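Local coordinates for protein disulfide-isomerase A4 (Rattus norvegicus, PDB 3EC3) that catalyses the rearrangement of disulphide bonds in proteins of the endoplasmic reticulum, and is represented here by its noncatalytic thioredoxin-like domains, at residues L76-P81 against D108-H113; F84-E89 against L115-H120; L188-G193 against M209-F214; V195-L200 against R220-A225. The protein carries 1 engineered substitution. All blocks are in the same frame, centred on the assembly; numbering follows the deposited sequence.

Contact 1 of 4, residues L76-P81 against D108-H113; sequences LVLMQP and DYVVKH
Leu-76 and Leu-78, alternate residues of strand 75-79, face Tyr-109 and Val-110 where helix 103-113 lies against the sheet of the first thioredoxin-like domain. The two segments run in nearly the same direction, 13° apart, and their axes come no closer than 9.8 Å, a spacing bridged mainly by side chains. Packing is tight at the Leu-76 end. Its CG is anti to the backbone N (chi1 -171°), and CD1 beyond it reaches two helix residues at once, 3.7 Å from CD1 of Tyr-109 and 4.0 Å from CG2 of Val-110. The side chains of Leu-76 and Tyr-109 lie alongside, pointing in opposite senses, whereas Val-110 stands roughly perpendicular to the leucine. Leu-78 continues the apolar surface: its CD1 sits at the edge of the Tyr-109 ring, while its CD2 turns to His-113, 3.7 Å from the carbonyl O of that residue. Ile-29 of strand 28-32 touches both leucines and Val-110.

The other end is looser and polar. Beyond the strand, the Gln-80 chain bends at its second torsion (chi2 -69°), yet its NE2 remains 4.0 Å from O of His-113. That NE2 bonds instead to O of Ala-114 and donates to a water 2.8 Å away; whether the water goes on to bridge to His-113 is doubtful. The partly exposed His-113 ring stacks on His-93, and its ND1, which also makes a weak bond to O of Tyr-109, lies 3.4 Å above the centre of the Tyr-109 ring plane.

Contact 2 of 4, residues F84-E89 against L115-H120; sequences FQSKYE and LPLVGH
The carboxylate of Glu-89 lies against Leu-117 at the junction of the two thioredoxin-like domains, where a type I turn, Ser-86 to Glu-89, meets the chain leading into strand 118-121. The two side chains cross obliquely, OE1 coming 3.3 Å from CB of Leu-117. OE2 accepts the backbone N of Leu-117 at 2.8 Å in a nearly straight bond (174°) that arrives from above the carboxylate plane, 55° out of it. OE1 takes the hydroxyl of Ser-86 on its anti lone pair, with OG 2.6 Å away; the same OG accepts N of Tyr-88 in an ST turn. A water donates to both OE1 and O of Phe-84 and accepts from N of Val-118, so it ties the two segments together. An alanine in place of Glu-89 would probably leave N of Leu-117 and the hydroxyl of Ser-86 without their acceptor and the water less firmly held.

Phe-84 carries the apolar half. Its CB packs on CG of Pro-116, and with CG anti to the carbonyl carbon (chi1 -56°) the ring starts out beside the backbone N. Gly-119 CA lies over one face of the ring, while at the far end CZ reaches CB of His-120, 3.8 Å away.

Contact 3 of 4, residues L188-G193 against M209-F214; sequences LSESGG and MEPEEF. Engineered in segment 188-193: Gly-193 (natural residue Glu).
The hydroxyl OG of Ser-191 lies within bonding distance of two acceptors, O of Leu-188 at 3.1 Å and OD1 of Asn-196, while the carbon that carries it presses on Pro-211. O of Leu-188 is also approached by N of Ser-191, in a weak bond 3.4 Å long within the bend of loop 188-193. The first torsion of Ser-191 (chi1 78°) puts OG in the crowded position between the backbone N and the carbonyl carbon. CB itself points toward the other segment and meets the proline ring.

That meeting is tight. CB of Ser-191 stands 3.3 Å from CG of Pro-211, shorter than usual for two carbons, and 3.6 Å from CB of the same ring. Leu-188 comes at the proline from another part of the bend: although its CB does not point at the other segment, the branch ends there, with CD2 4.0 Å from CG of Pro-211 and 3.4 Å from the carbonyl O of Met-209. Met-209, a selenomethionine here, sends its own side chain the other way, onto Ala-197 and Phe-222.

The contact joins two loops at one end of the second thioredoxin-like domain, the one entering strand 196-200 and the one leading from strand 206-208 to helix 216-227. No hydrogen bond or salt bridge passes directly between the loops, so their fit rests on carbon packing round one proline and on the approach of the Leu-188 methyl to O of Met-209; the polar bonds of Ser-191 stay on its own side, within the bend and to Asn-196 of the adjoining strand.

Contact 4 of 4, residues V195-L200 against R220-A225; sequences VNAAIL and REFVMA. Unlike the reference sequence in segment 220-225: Arg-220 (reference Gln).
Ile-199 lies over Phe-222, its CD1 4.2 Å from the ring centroid and 24° off the ring normal, a CH-pi contact displaced toward the rim. CG of Phe-222 is anti to its backbone N (chi1 175°), and the ring beyond it reaches from the helix to the strand. Isoleucine and phenylalanine extend side by side, each toward the backbone of the other.

Apolar contacts fill in round this pair. CG1 of Ile-199 comes 3.5 Å from CE1 of Phe-222, and CB of Ala-197 is 4.1 Å from that same ring atom. On the helix side, CD1 of Ile-199 also touches Val-223, 4.0 Å from its CA.

Backbone atoms take part too: the carbonyl carbon of Ala-198 sits in the ring plane at its edge, 3.8 Å from CE1 of Phe-222. An alanine in place of Phe-222 would probably open a gap between strand and helix, leaving Ile-199 and Ala-197 without their aromatic partner.

This is the buried packing of helix 216-227 on the sheet of the second thioredoxin-like domain. The axes of strand 196-200 and of helix residues 220-225 approach to 9.7 Å, 20° from parallel. The strand lies antiparallel between strands 135-140 and 206-208, and Val-136 of the former touches Val-223.

From the N terminus, strand 75-79 opens contact 1 and the turn after it opens contact 2; helix 103-113 then closes the first and the chain entering strand 118-121 the second. The two therefore cross, and they touch through Gln-80 and Gln-85. Contact 1 fastens a helix to the sheet of the first domain, whereas contact 2 joins that domain to the edge strand of the next. The second pair follows in series and also crosses: 188-193 opens contact 3 and strand 196-200 contact 4, then 209-214 closes the former and helix 216-227 the latter. They meet through Met-209 and Ala-197. Contacts 1 and 4 are equivalent strand-helix packings, their centres about 27 Å apart.

Contact 1 of 4, residues L76-P81 against D108-H113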
loop_
_atom_site.group_PDB
_atom_site.type_symbol
_atom_site.label_atom_id
_atom_site.label_comp_id
_atom_site.label_asym_id
_atom_site.label_seq_id
_atom_site.Cartn_x
_atom_site.Cartn_y
_atom_site.Cartn_z
ATOM N N LEU A 76 -14.165 -6.771 -9.708
ATOM C CA LEU A 76 -12.771 -6.417 -9.604
ATOM C C LEU A 76 -12.400 -6.596 -8.112
ATOM O O LEU A 76 -13.089 -6.059 -7.234
ATOM C CB LEU A 76 -12.655 -4.954 -10.010
ATOM C CG LEU A 76 -11.347 -4.202 -10.239
ATOM C CD1 LEU A 76 -11.265 -2.918 -9.426
ATOM C CD2 LEU A 76 -10.074 -5.074 -10.253
ATOM N N VAL A 77 -11.323 -7.328 -7.820
ATOM C CA VAL A 77 -10.988 -7.663 -6.446
ATOM C C VAL A 77 -9.562 -7.139 -6.259
ATOM O O VAL A 77 -8.698 -7.415 -7.085
ATOM C CB VAL A 77 -11.036 -9.191 -6.215
ATOM C CG1 VAL A 77 -10.588 -9.521 -4.803
ATOM C CG2 VAL A 77 -12.460 -9.764 -6.523
ATOM N N LEU A 78 -9.329 -6.386 -5.189
ATOM C CA LEU A 78 -7.991 -5.913 -4.863
ATOM C C LEU A 78 -7.647 -6.477 -3.499
ATOM O O LEU A 78 -8.452 -6.333 -2.528
ATOM C CB LEU A 78 -7.937 -4.395 -4.793
ATOM C CG LEU A 78 -7.493 -3.668 -6.080
ATOM C CD1 LEU A 78 -8.651 -3.619 -6.969
ATOM C CD2 LEU A 78 -7.005 -2.217 -5.719
HETATM N N MSE A 79 -6.480 -7.100 -3.419
HETATM C CA MSE A 79 -6.028 -7.694 -2.194
HETATM C C MSE A 79 -4.587 -7.296 -1.949
HETATM O O MSE A 79 -3.855 -6.987 -2.893
HETATM C CB MSE A 79 -6.136 -9.206 -2.305
HETATM C CG MSE A 79 -7.557 -9.684 -2.446
HETATM SE SE MSE A 79 -7.591 -11.617 -2.734
HETATM C CE MSE A 79 -7.114 -11.600 -4.626
ATOM N N GLN A 80 -4.173 -7.269 -0.686
ATOM C CA GLN A 80 -2.772 -6.985 -0.395
ATOM C C GLN A 80 -2.064 -8.294 -0.045
ATOM O O GLN A 80 -2.689 -9.186 0.494
ATOM C CB GLN A 80 -2.667 -6.017 0.806
ATOM C CG GLN A 80 -3.224 -4.650 0.516
ATOM C CD GLN A 80 -2.397 -3.844 -0.484
ATOM O OE1 GLN A 80 -1.220 -4.117 -0.729
ATOM N NE2 GLN A 80 -3.022 -2.843 -1.061
ATOM N N PRO A 81 -0.744 -8.360 -0.258
ATOM C CA PRO A 81 0.028 -9.496 0.214
ATOM C C PRO A 81 -0.124 -9.622 1.766
ATOM O O PRO A 81 -0.379 -8.613 2.407
ATOM C CB PRO A 81 1.457 -9.102 -0.089
ATOM C CG PRO A 81 1.422 -7.967 -1.038
ATOM C CD PRO A 81 0.074 -7.322 -0.908
ATOM N N ASP A 108 -10.364 4.681 -11.121
ATOM C CA ASP A 108 -10.485 5.348 -9.826
ATOM C C ASP A 108 -10.415 4.405 -8.623
ATOM O O ASP A 108 -9.709 4.703 -7.669
ATOM C CB ASP A 108 -11.788 6.153 -9.768
ATOM C CG ASP A 108 -11.731 7.435 -10.591
ATOM O OD1 ASP A 108 -10.690 7.748 -11.219
ATOM O OD2 ASP A 108 -12.757 8.129 -10.611
ATOM N N TYR A 109 -11.157 3.288 -8.659
ATOM C CA TYR A 109 -11.213 2.333 -7.529
ATOM C C TYR A 109 -9.828 1.708 -7.255
ATOM O O TYR A 109 -9.425 1.524 -6.085
ATOM C CB TYR A 109 -12.215 1.223 -7.837
ATOM C CG TYR A 109 -12.617 0.343 -6.675
ATOM C CD1 TYR A 109 -11.989 -0.868 -6.457
ATOM C CD2 TYR A 109 -13.648 0.721 -5.816
ATOM C CE1 TYR A 109 -12.368 -1.699 -5.413
ATOM C CE2 TYR A 109 -14.036 -0.088 -4.769
ATOM C CZ TYR A 109 -13.383 -1.301 -4.577
ATOM O OH TYR A 109 -13.747 -2.111 -3.536
ATOM N N VAL A 110 -9.121 1.359 -8.328
ATOM C CA VAL A 110 -7.753 0.815 -8.222
ATOM C C VAL A 110 -6.829 1.837 -7.563
ATOM O O VAL A 110 -6.117 1.520 -6.643
ATOM C CB VAL A 110 -7.200 0.405 -9.621
ATOM C CG1 VAL A 110 -5.733 0.066 -9.520
ATOM C CG2 VAL A 110 -8.000 -0.782 -10.179
ATOM N N VAL A 111 -6.859 3.086 -8.029
ATOM C CA VAL A 111 -5.978 4.110 -7.440
ATOM C C VAL A 111 -6.347 4.316 -5.961
ATOM O O VAL A 111 -5.480 4.246 -5.099
ATOM C CB VAL A 111 -5.958 5.440 -8.268
ATOM C CG1 VAL A 111 -5.141 6.549 -7.552
ATOM C CG2 VAL A 111 -5.372 5.189 -9.673
ATOM N N LYS A 112 -7.629 4.473 -5.690
ATOM C CA LYS A 112 -8.133 4.647 -4.342
ATOM C C LYS A 112 -7.640 3.560 -3.402
ATOM O O LYS A 112 -7.131 3.868 -2.311
ATOM C CB LYS A 112 -9.667 4.696 -4.352
ATOM C CG LYS A 112 -10.283 4.802 -2.950
ATOM C CD LYS A 112 -11.730 5.193 -3.002
ATOM C CE LYS A 112 -12.344 5.236 -1.604
ATOM N NZ LYS A 112 -13.842 5.433 -1.695
ATOM N N HIS A 113 -7.763 2.297 -3.822
ATOM C CA HIS A 113 -7.515 1.154 -2.941
ATOM C C HIS A 113 -6.195 0.403 -3.091
ATOM O O HIS A 113 -5.998 -0.630 -2.479
ATOM C CB HIS A 113 -8.676 0.150 -3.026
ATOM C CG HIS A 113 -9.927 0.669 -2.405
ATOM N ND1 HIS A 113 -11.048 0.990 -3.138
ATOM C CD2 HIS A 113 -10.207 0.997 -1.120
ATOM C CE1 HIS A 113 -11.978 1.466 -2.328
ATOM N NE2 HIS A 113 -11.494 1.470 -1.099
HETATM O O HOH W 1 -5.801 -2.433 -0.866
#

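Contact 2 of 4, residues F84-E89 against L115-H120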
loop_
_atom_site.group_PDB
_atom_site.type_symbol
_atom_site.label_atom_id
_atom_site.label_comp_id
_atom_site.label_asym_id
_atom_site.label_seq_id
_atom_site.Cartn_x
_atom_site.Cartn_y
_atom_site.Cartn_z
ATOM N N PHE A 84 1.290 -7.120 4.268
ATOM C CA PHE A 84 0.629 -5.799 4.376
ATOM C C PHE A 84 -0.789 -5.783 4.890
ATOM O O PHE A 84 -1.412 -4.689 4.991
ATOM C CB PHE A 84 0.717 -4.980 3.097
ATOM C CG PHE A 84 2.110 -4.789 2.646
ATOM C CD1 PHE A 84 2.437 -5.006 1.308
ATOM C CD2 PHE A 84 3.125 -4.457 3.571
ATOM C CE1 PHE A 84 3.762 -4.863 0.890
ATOM C CE2 PHE A 84 4.435 -4.318 3.144
ATOM C CZ PHE A 84 4.729 -4.525 1.810
ATOM N N GLN A 85 -1.304 -6.962 5.277
ATOM C CA GLN A 85 -2.694 -7.031 5.795
ATOM C C GLN A 85 -2.701 -6.525 7.230
ATOM O O GLN A 85 -1.644 -6.450 7.862
ATOM C CB GLN A 85 -3.144 -8.507 5.794
ATOM C CG GLN A 85 -3.347 -8.967 4.361
ATOM C CD GLN A 85 -3.558 -10.461 4.224
ATOM O OE1 GLN A 85 -3.532 -11.206 5.203
ATOM N NE2 GLN A 85 -3.725 -10.907 2.972
ATOM N N SER A 86 -3.890 -6.223 7.790
ATOM C CA SER A 86 -3.950 -5.808 9.200
ATOM C C SER A 86 -5.331 -6.087 9.738
ATOM O O SER A 86 -6.284 -6.299 8.957
ATOM C CB SER A 86 -3.636 -4.318 9.419
ATOM O OG SER A 86 -4.776 -3.506 9.070
ATOM N N LYS A 87 -5.443 -6.056 11.060
ATOM C CA LYS A 87 -6.775 -6.227 11.706
ATOM C C LYS A 87 -7.784 -5.150 11.329
ATOM O O LYS A 87 -8.999 -5.320 11.557
ATOM C CB LYS A 87 -6.621 -6.179 13.238
ATOM C CG LYS A 87 -5.487 -6.937 13.749
ATOM C CD LYS A 87 -5.339 -6.742 15.278
ATOM C CE LYS A 87 -4.921 -5.330 15.684
ATOM N NZ LYS A 87 -4.319 -5.383 17.069
ATOM N N TYR A 88 -7.312 -4.028 10.808
ATOM C CA TYR A 88 -8.220 -2.904 10.481
ATOM C C TYR A 88 -8.706 -2.809 9.045
ATOM O O TYR A 88 -9.502 -1.906 8.707
ATOM C CB TYR A 88 -7.554 -1.595 10.872
ATOM C CG TYR A 88 -7.142 -1.644 12.308
ATOM C CD1 TYR A 88 -5.818 -1.541 12.672
ATOM C CD2 TYR A 88 -8.102 -1.840 13.320
ATOM C CE1 TYR A 88 -5.448 -1.590 14.027
ATOM C CE2 TYR A 88 -7.731 -1.902 14.637
ATOM C CZ TYR A 88 -6.421 -1.778 14.980
ATOM O OH TYR A 88 -6.077 -1.820 16.317
ATOM N N GLU A 89 -8.269 -3.733 8.202
ATOM C CA GLU A 89 -8.551 -3.665 6.775
ATOM C C GLU A 89 -9.161 -4.959 6.302
ATOM O O GLU A 89 -8.720 -6.031 6.713
ATOM C CB GLU A 89 -7.223 -3.400 5.991
ATOM C CG GLU A 89 -6.511 -2.113 6.394
ATOM C CD GLU A 89 -5.047 -2.146 5.955
ATOM O OE1 GLU A 89 -4.166 -2.536 6.765
ATOM O OE2 GLU A 89 -4.806 -1.845 4.760
ATOM N N LEU A 115 -3.164 1.231 -1.984
ATOM C CA LEU A 115 -2.181 1.285 -0.929
ATOM C C LEU A 115 -2.740 0.634 0.335
ATOM O O LEU A 115 -3.876 0.910 0.688
ATOM C CB LEU A 115 -1.764 2.734 -0.571
ATOM C CG LEU A 115 -0.743 3.508 -1.410
ATOM C CD1 LEU A 115 -0.544 4.827 -0.705
ATOM C CD2 LEU A 115 0.558 2.755 -1.549
ATOM N N PRO A 116 -1.914 -0.135 1.042
ATOM C CA PRO A 116 -2.385 -0.570 2.350
ATOM C C PRO A 116 -2.350 0.565 3.378
ATOM O O PRO A 116 -1.732 1.619 3.142
ATOM C CB PRO A 116 -1.386 -1.624 2.753
ATOM C CG PRO A 116 -0.172 -1.419 2.043
ATOM C CD PRO A 116 -0.578 -0.658 0.736
ATOM N N LEU A 117 -3.026 0.359 4.504
ATOM C CA LEU A 117 -2.949 1.303 5.604
ATOM C C LEU A 117 -1.505 1.595 5.985
ATOM O O LEU A 117 -1.137 2.756 6.182
ATOM C CB LEU A 117 -3.596 0.674 6.841
ATOM C CG LEU A 117 -4.506 1.491 7.723
ATOM C CD1 LEU A 117 -4.663 0.911 9.112
ATOM C CD2 LEU A 117 -4.380 3.054 7.637
ATOM N N VAL A 118 -0.677 0.564 6.090
ATOM C CA VAL A 118 0.789 0.794 6.271
ATOM C C VAL A 118 1.595 -0.129 5.373
ATOM O O VAL A 118 1.799 -1.313 5.687
ATOM C CB VAL A 118 1.274 0.656 7.737
ATOM C CG1 VAL A 118 2.803 0.965 7.821
ATOM C CG2 VAL A 118 0.557 1.621 8.648
ATOM N N GLY A 119 2.010 0.430 4.237
ATOM C CA GLY A 119 2.806 -0.279 3.247
ATOM C C GLY A 119 4.274 -0.001 3.429
ATOM O O GLY A 119 4.675 0.645 4.402
ATOM N N HIS A 120 5.076 -0.495 2.488
ATOM C CA HIS A 120 6.540 -0.357 2.539
ATOM C C HIS A 120 6.970 0.588 1.411
ATOM O O HIS A 120 6.846 0.253 0.229
ATOM C CB HIS A 120 7.233 -1.729 2.355
ATOM C CG HIS A 120 8.743 -1.669 2.394
ATOM N ND1 HIS A 120 9.525 -2.751 2.064
ATOM C CD2 HIS A 120 9.597 -0.673 2.724
ATOM C CE1 HIS A 120 10.807 -2.429 2.180
ATOM N NE2 HIS A 120 10.878 -1.180 2.612
HETATM O O HOH W 2 -1.527 -2.354 6.207
#

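Contact 3 of 4, residues L188-G193 against M209-F214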
loop_
_atom_site.group_PDB
_atom_site.type_symbol
_atom_site.label_atom_id
_atom_site.label_comp_id
_atom_site.label_asym_id
_atom_site.label_seq_id
_atom_site.Cartn_x
_atom_site.Cartn_y
_atom_site.Cartn_z
ATOM N N LEU A 188 18.311 13.199 11.397
ATOM C CA LEU A 188 17.963 12.058 12.249
ATOM C C LEU A 188 19.035 10.949 12.294
ATOM O O LEU A 188 18.876 9.940 12.986
ATOM C CB LEU A 188 16.607 11.467 11.822
ATOM C CG LEU A 188 15.316 12.244 12.105
ATOM C CD1 LEU A 188 14.113 11.520 11.519
ATOM C CD2 LEU A 188 15.130 12.475 13.598
ATOM N N SER A 189 20.117 11.142 11.552
ATOM C CA SER A 189 21.187 10.160 11.470
ATOM C C SER A 189 21.964 10.012 12.790
ATOM O O SER A 189 22.460 8.925 13.102
ATOM C CB SER A 189 22.139 10.538 10.340
ATOM O OG SER A 189 22.863 9.405 9.919
ATOM N N GLU A 190 22.068 11.097 13.560
ATOM C CA GLU A 190 22.726 11.049 14.875
ATOM C C GLU A 190 21.945 10.265 15.949
ATOM O O GLU A 190 22.556 9.575 16.760
ATOM C CB GLU A 190 23.111 12.470 15.372
ATOM C CG GLU A 190 21.970 13.316 16.009
ATOM C CD GLU A 190 20.664 13.295 15.207
ATOM O OE1 GLU A 190 20.721 13.416 13.961
ATOM O OE2 GLU A 190 19.579 13.145 15.820
ATOM N N SER A 191 20.607 10.340 15.922
ATOM C CA SER A 191 19.749 9.839 17.016
ATOM C C SER A 191 20.090 8.430 17.500
ATOM O O SER A 191 20.435 7.555 16.699
ATOM C CB SER A 191 18.268 9.930 16.633
ATOM O OG SER A 191 17.867 8.885 15.764
ATOM N N GLY A 192 19.984 8.218 18.813
ATOM C CA GLY A 192 20.344 6.938 19.431
ATOM C C GLY A 192 19.232 5.900 19.440
ATOM O O GLY A 192 19.296 4.927 20.204
ATOM N N GLY A 193 18.225 6.099 18.586
ATOM C CA GLY A 193 17.029 5.253 18.557
ATOM C C GLY A 193 16.954 4.396 17.315
ATOM O O GLY A 193 17.326 4.837 16.239
HETATM N N MSE A 209 10.662 13.881 13.545
HETATM C CA MSE A 209 10.244 13.606 14.922
HETATM C C MSE A 209 11.422 13.612 15.873
HETATM O O MSE A 209 12.408 12.917 15.649
HETATM C CB MSE A 209 9.497 12.269 15.064
HETATM C CG MSE A 209 8.970 12.015 16.488
HETATM SE SE MSE A 209 8.051 10.324 16.678
HETATM C CE MSE A 209 9.205 9.398 17.791
ATOM N N GLU A 210 11.285 14.416 16.930
ATOM C CA GLU A 210 12.188 14.427 18.076
ATOM C C GLU A 210 12.434 13.006 18.571
ATOM O O GLU A 210 11.519 12.389 19.138
ATOM C CB GLU A 210 11.544 15.248 19.197
ATOM C CG GLU A 210 12.344 15.327 20.455
ATOM C CD GLU A 210 13.275 16.507 20.450
ATOM O OE1 GLU A 210 13.787 16.871 19.369
ATOM O OE2 GLU A 210 13.490 17.077 21.533
ATOM N N PRO A 211 13.660 12.471 18.344
ATOM C CA PRO A 211 14.020 11.110 18.761
ATOM C C PRO A 211 13.628 10.799 20.207
ATOM O O PRO A 211 13.984 11.534 21.134
ATOM C CB PRO A 211 15.541 11.088 18.592
ATOM C CG PRO A 211 15.777 11.999 17.466
ATOM C CD PRO A 211 14.788 13.126 17.653
ATOM N N GLU A 212 12.876 9.716 20.367
ATOM C CA GLU A 212 12.347 9.289 21.653
ATOM C C GLU A 212 12.194 7.789 21.544
ATOM O O GLU A 212 12.140 7.266 20.424
ATOM C CB GLU A 212 10.968 9.912 21.844
ATOM C CG GLU A 212 10.349 9.683 23.216
ATOM C CD GLU A 212 8.839 9.696 23.161
ATOM O OE1 GLU A 212 8.233 8.659 23.509
ATOM O OE2 GLU A 212 8.260 10.728 22.742
ATOM N N GLU A 213 12.106 7.082 22.672
ATOM C CA GLU A 213 11.758 5.661 22.598
ATOM C C GLU A 213 10.420 5.526 21.839
ATOM O O GLU A 213 9.395 6.132 22.192
ATOM C CB GLU A 213 11.798 4.969 23.973
ATOM C CG GLU A 213 13.219 4.409 24.309
ATOM C CD GLU A 213 13.460 4.060 25.790
ATOM O OE1 GLU A 213 13.468 2.853 26.134
ATOM O OE2 GLU A 213 13.682 4.988 26.611
ATOM N N PHE A 214 10.470 4.797 20.735
ATOM C CA PHE A 214 9.379 4.798 19.788
ATOM C C PHE A 214 8.236 3.922 20.260
ATOM O O PHE A 214 8.406 2.738 20.583
ATOM C CB PHE A 214 9.866 4.328 18.415
ATOM C CG PHE A 214 8.911 4.623 17.321
ATOM C CD1 PHE A 214 7.975 3.677 16.920
ATOM C CD2 PHE A 214 8.942 5.852 16.687
ATOM C CE1 PHE A 214 7.082 3.956 15.906
ATOM C CE2 PHE A 214 8.045 6.143 15.658
ATOM C CZ PHE A 214 7.117 5.202 15.276
#

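Contact 4 of 4, residues V195-L200 against R220-A225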
loop_
_atom_site.group_PDB
_atom_site.type_symbol
_atom_site.label_atom_id
_atom_site.label_comp_id
_atom_site.label_asym_id
_atom_site.label_seq_id
_atom_site.Cartn_x
_atom_site.Cartn_y
_atom_site.Cartn_z
ATOM N N VAL A 195 14.319 3.445 15.764
ATOM C CA VAL A 195 13.149 3.781 14.938
ATOM C C VAL A 195 12.947 5.282 14.940
ATOM O O VAL A 195 12.974 5.901 15.990
ATOM C CB VAL A 195 11.862 3.093 15.456
ATOM C CG1 VAL A 195 10.710 3.345 14.489
ATOM C CG2 VAL A 195 12.084 1.572 15.631
ATOM N N ASN A 196 12.738 5.864 13.768
ATOM C CA ASN A 196 12.590 7.320 13.641
ATOM C C ASN A 196 11.429 7.651 12.727
ATOM O O ASN A 196 10.965 6.771 11.992
ATOM C CB ASN A 196 13.883 7.905 13.083
ATOM C CG ASN A 196 14.983 7.934 14.111
ATOM O OD1 ASN A 196 14.975 8.776 15.003
ATOM N ND2 ASN A 196 15.931 7.011 14.002
ATOM N N ALA A 197 10.936 8.895 12.775
ATOM C CA ALA A 197 9.744 9.236 11.973
ATOM C C ALA A 197 9.817 10.648 11.408
ATOM O O ALA A 197 10.387 11.546 12.030
ATOM C CB ALA A 197 8.459 9.042 12.794
ATOM N N ALA A 198 9.261 10.808 10.211
ATOM C CA ALA A 198 9.135 12.110 9.568
ATOM C C ALA A 198 7.765 12.284 8.898
ATOM O O ALA A 198 7.043 11.303 8.627
ATOM C CB ALA A 198 10.294 12.332 8.568
ATOM N N ILE A 199 7.405 13.534 8.637
ATOM C CA ILE A 199 6.259 13.839 7.818
ATOM C C ILE A 199 6.683 14.670 6.614
ATOM O O ILE A 199 7.358 15.682 6.766
ATOM C CB ILE A 199 5.168 14.596 8.626
ATOM C CG1 ILE A 199 4.713 13.730 9.810
ATOM C CG2 ILE A 199 3.997 15.019 7.674
ATOM C CD1 ILE A 199 3.633 14.281 10.666
ATOM N N LEU A 200 6.273 14.246 5.422
ATOM C CA LEU A 200 6.412 15.081 4.225
ATOM C C LEU A 200 5.063 15.774 3.922
ATOM O O LEU A 200 4.042 15.091 3.768
ATOM C CB LEU A 200 6.854 14.232 3.016
ATOM C CG LEU A 200 7.877 13.087 3.135
ATOM C CD1 LEU A 200 8.425 12.699 1.763
ATOM C CD2 LEU A 200 9.017 13.433 4.090
ATOM N N ARG A 220 1.719 9.142 17.616
ATOM C CA ARG A 220 0.433 9.867 17.560
ATOM C C ARG A 220 0.557 11.373 17.909
ATOM O O ARG A 220 -0.132 12.213 17.318
ATOM C CB ARG A 220 -0.654 9.225 18.446
ATOM C CG ARG A 220 -2.058 9.500 17.875
ATOM C CD ARG A 220 -3.151 9.773 18.894
ATOM N NE ARG A 220 -4.259 10.507 18.253
ATOM C CZ ARG A 220 -5.379 9.958 17.764
ATOM N NH1 ARG A 220 -5.582 8.651 17.861
ATOM N NH2 ARG A 220 -6.319 10.725 17.201
ATOM N N GLU A 221 1.444 11.677 18.854
ATOM C CA GLU A 221 1.711 13.055 19.295
ATOM C C GLU A 221 2.352 13.914 18.204
ATOM O O GLU A 221 1.985 15.073 18.020
ATOM C CB GLU A 221 2.583 13.026 20.548
ATOM C CG GLU A 221 1.906 12.307 21.707
ATOM C CD GLU A 221 2.717 12.297 23.019
ATOM O OE1 GLU A 221 3.976 12.307 22.998
ATOM O OE2 GLU A 221 2.076 12.244 24.086
ATOM N N PHE A 222 3.306 13.326 17.491
ATOM C CA PHE A 222 4.019 13.929 16.365
ATOM C C PHE A 222 3.074 14.283 15.206
ATOM O O PHE A 222 3.100 15.413 14.699
ATOM C CB PHE A 222 5.130 12.953 15.930
ATOM C CG PHE A 222 5.901 13.355 14.693
ATOM C CD1 PHE A 222 5.993 12.462 13.612
ATOM C CD2 PHE A 222 6.589 14.567 14.626
ATOM C CE1 PHE A 222 6.725 12.783 12.467
ATOM C CE2 PHE A 222 7.324 14.909 13.487
ATOM C CZ PHE A 222 7.394 14.017 12.401
ATOM N N VAL A 223 2.241 13.318 14.802
ATOM C CA VAL A 223 1.195 13.542 13.786
ATOM C C VAL A 223 0.148 14.596 14.237
ATOM O O VAL A 223 -0.266 15.454 13.439
ATOM C CB VAL A 223 0.513 12.197 13.381
ATOM C CG1 VAL A 223 -0.691 12.421 12.471
ATOM C CG2 VAL A 223 1.563 11.237 12.720
HETATM N N MSE A 224 -0.286 14.520 15.490
HETATM C CA MSE A 224 -1.225 15.501 16.037
HETATM C C MSE A 224 -0.603 16.903 16.014
HETATM O O MSE A 224 -1.261 17.886 15.616
HETATM C CB MSE A 224 -1.662 15.135 17.463
HETATM C CG MSE A 224 -2.923 14.276 17.541
HETATM SE SE MSE A 224 -4.478 15.221 16.757
HETATM C CE MSE A 224 -5.916 13.871 16.966
ATOM N N ALA A 225 0.665 16.994 16.411
ATOM C CA ALA A 225 1.345 18.301 16.460
ATOM C C ALA A 225 1.474 18.859 15.039
ATOM O O ALA A 225 1.282 20.078 14.811
ATOM C CB ALA A 225 2.690 18.193 17.144
#